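Local coordinates for protein Pex (Synechococcus elongatus PCC 7942, PDB 2E1N) that modifies the cyanobacterial circadian clock as a period extender and probably binds DNA as a PadR-like transcriptional regulator, at residues I54-L57 / E58-W61. Residues are numbered along the deposited sequence; the frame is centred on the assembly and turned at random.
Sequences IQHL and ETHW
H56, H60 and W61 form an aromatic cluster on the last turn of helix 50-60, where the chain leaves helical geometry at W61. The middle ring is that of H56, which carries CG anti to its own N (chi1 179°), a torsion that leans the ring toward the C-terminal end of the helix. There its CE1 sits above the centre of the H60 imidazole, 3.6 Å from H60 CG, yet the two planes are inclined at 41°, neither stacked nor perpendicular. W61 comes at the same ring differently: the edge of its six-membered ring is directed at the H56 face in an offset edge-to-face pair, with CZ3 3.8 Å from H56 NE2 and the planes at 86°. On the same rim, W61 CE3 lies 4.1 Å from L57 CD1, which approaches obliquely from one face of the indole; H60 CB is over the other.

Backbone bonds hold this turn together. T59 N reaches Q55 O at 2.9 Å, H60 N reaches H56 O at 3.0 Å, and W61 N donates to L57 O at 2.8 Å, closing the helix just as the tryptophan turns away. T59 OG1 lies 3.2 Å from Q55 O and 3.0 Å from H56 O, and either could take its proton. A water bridges it weakly to H56 ND1.

Helix 50-60 belongs to the PadR-like region, probably of helix-turn-helix type. L57 is buried against L30, L66, Y38 and W118; H56 touches Y38 and V42 of helix 32-43, W61 meets L122 of helix 110-123, and I54 reaches L71 of helix 68-80, while E58, T59 and H60 stay on the surface.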
ATOM      1  N   ILE B  54       8.790  -3.699  16.535  1.00 31.68           N
ATOM      2  CA  ILE B  54       8.191  -4.571  15.513  1.00 31.45           C
ATOM      3  C   ILE B  54       6.843  -5.149  15.966  1.00 31.71           C
ATOM      4  O   ILE B  54       5.850  -5.133  15.201  1.00 31.20           O
ATOM      5  CB  ILE B  54       9.204  -5.692  15.072  1.00 31.48           C
ATOM      6  CG1 ILE B  54      10.408  -5.051  14.348  1.00 30.87           C
ATOM      7  CG2 ILE B  54       8.526  -6.737  14.196  1.00 30.03           C
ATOM      8  CD1 ILE B  54      11.553  -5.929  14.008  1.00 33.60           C
ATOM      9  N   GLN B  55       6.809  -5.701  17.180  1.00 31.90           N
ATOM     10  CA  GLN B  55       5.624  -6.335  17.743  1.00 33.42           C
ATOM     11  C   GLN B  55       4.488  -5.341  17.988  1.00 33.88           C
ATOM     12  O   GLN B  55       3.321  -5.623  17.674  1.00 32.77           O
ATOM     13  CB  GLN B  55       5.954  -7.071  19.043  1.00 34.43           C
ATOM     14  CG  GLN B  55       4.763  -7.740  19.645  1.00 39.32           C
ATOM     15  CD  GLN B  55       5.052  -8.349  20.996  1.00 45.62           C
ATOM     16  OE1 GLN B  55       6.161  -8.867  21.250  1.00 50.52           O
ATOM     17  NE2 GLN B  55       4.064  -8.266  21.900  1.00 51.50           N
ATOM     18  N   HIS B  56       4.842  -4.175  18.523  1.00 33.32           N
ATOM     19  CA  HIS B  56       3.895  -3.142  18.836  1.00 33.24           C
ATOM     20  C   HIS B  56       3.203  -2.676  17.564  1.00 33.04           C
ATOM     21  O   HIS B  56       2.014  -2.370  17.588  1.00 32.72           O
ATOM     22  CB  HIS B  56       4.619  -1.973  19.493  1.00 36.05           C
ATOM     23  CG  HIS B  56       3.729  -0.830  19.845  1.00 35.32           C
ATOM     24  ND1 HIS B  56       2.713  -0.933  20.767  1.00 39.65           N
ATOM     25  CD2 HIS B  56       3.719   0.451  19.409  1.00 39.72           C
ATOM     26  CE1 HIS B  56       2.115   0.242  20.888  1.00 39.98           C
ATOM     27  NE2 HIS B  56       2.711   1.100  20.073  1.00 40.58           N
ATOM     28  N   LEU B  57       3.942  -2.634  16.455  1.00 31.00           N
ATOM     29  CA  LEU B  57       3.349  -2.161  15.204  1.00 31.83           C
ATOM     30  C   LEU B  57       2.226  -3.124  14.775  1.00 31.93           C
ATOM     31  O   LEU B  57       1.110  -2.740  14.400  1.00 32.29           O
ATOM     32  CB  LEU B  57       4.401  -2.105  14.112  1.00 31.22           C
ATOM     33  CG  LEU B  57       3.886  -1.690  12.746  1.00 32.07           C
ATOM     34  CD1 LEU B  57       3.393  -0.279  12.807  1.00 31.67           C
ATOM     35  CD2 LEU B  57       4.969  -1.856  11.720  1.00 32.54           C
ATOM     36  N   GLU B  58       2.536  -4.397  14.779  1.00 31.95           N
ATOM     37  CA  GLU B  58       1.534  -5.398  14.361  1.00 32.66           C
ATOM     38  C   GLU B  58       0.345  -5.471  15.298  1.00 33.60           C
ATOM     39  O   GLU B  58      -0.805  -5.668  14.862  1.00 33.60           O
ATOM     40  CB  GLU B  58       2.176  -6.783  14.297  1.00 32.92           C
ATOM     41  CG  GLU B  58       1.139  -7.845  13.908  1.00 34.19           C
ATOM     42  CD  GLU B  58       1.725  -9.256  13.770  1.00 36.67           C
ATOM     43  OE1 GLU B  58       2.975  -9.420  13.749  1.00 36.08           O
ATOM     44  OE2 GLU B  58       0.894 -10.191  13.752  1.00 37.66           O
ATOM     45  N   THR B  59       0.602  -5.340  16.584  1.00 33.18           N
ATOM     46  CA  THR B  59      -0.493  -5.492  17.559  1.00 35.14           C
ATOM     47  C   THR B  59      -1.460  -4.286  17.486  1.00 35.27           C
ATOM     48  O   THR B  59      -2.668  -4.449  17.553  1.00 36.22           O
ATOM     49  CB  THR B  59       0.034  -5.650  18.960  1.00 35.25           C
ATOM     50  OG1 THR B  59       0.765  -4.491  19.275  1.00 41.27           O
ATOM     51  CG2 THR B  59       0.957  -6.848  19.099  1.00 34.25           C
ATOM     52  N   HIS B  60      -0.921  -3.083  17.301  1.00 36.83           N
ATOM     53  CA  HIS B  60      -1.752  -1.859  17.322  1.00 37.93           C
ATOM     54  C   HIS B  60      -2.227  -1.439  15.951  1.00 36.69           C
ATOM     55  O   HIS B  60      -3.354  -0.936  15.816  1.00 36.66           O
ATOM     56  CB  HIS B  60      -1.042  -0.732  18.104  1.00 39.04           C
ATOM     57  CG  HIS B  60      -1.007  -0.987  19.576  1.00 44.85           C
ATOM     58  ND1 HIS B  60      -1.640  -0.171  20.494  1.00 50.29           N
ATOM     59  CD2 HIS B  60      -0.477  -2.012  20.288  1.00 47.41           C
ATOM     60  CE1 HIS B  60      -1.471  -0.671  21.710  1.00 52.60           C
ATOM     61  NE2 HIS B  60      -0.781  -1.795  21.611  1.00 50.84           N
ATOM     62  N   TRP B  61      -1.419  -1.679  14.919  1.00 34.57           N
ATOM     63  CA  TRP B  61      -1.787  -1.348  13.546  1.00 35.59           C
ATOM     64  C   TRP B  61      -1.543  -2.569  12.618  1.00 35.52           C
ATOM     65  O   TRP B  61      -0.578  -2.591  11.880  1.00 34.41           O
ATOM     66  CB  TRP B  61      -0.961  -0.167  13.014  1.00 36.32           C
ATOM     67  CG  TRP B  61      -1.126   1.085  13.765  1.00 37.22           C
ATOM     68  CD1 TRP B  61      -2.055   2.069  13.522  1.00 41.45           C
ATOM     69  CD2 TRP B  61      -0.346   1.529  14.859  1.00 42.67           C
ATOM     70  NE1 TRP B  61      -1.900   3.091  14.426  1.00 44.12           N
ATOM     71  CE2 TRP B  61      -0.858   2.788  15.257  1.00 42.05           C
ATOM     72  CE3 TRP B  61       0.703   0.977  15.575  1.00 44.50           C
ATOM     73  CZ2 TRP B  61      -0.336   3.494  16.322  1.00 48.99           C
ATOM     74  CZ3 TRP B  61       1.242   1.698  16.640  1.00 48.75           C
ATOM     75  CH2 TRP B  61       0.730   2.933  16.996  1.00 48.42           C
TER
HETATM   76  O   HOH W   1       2.190  -3.887  22.260  1.00 71.08           O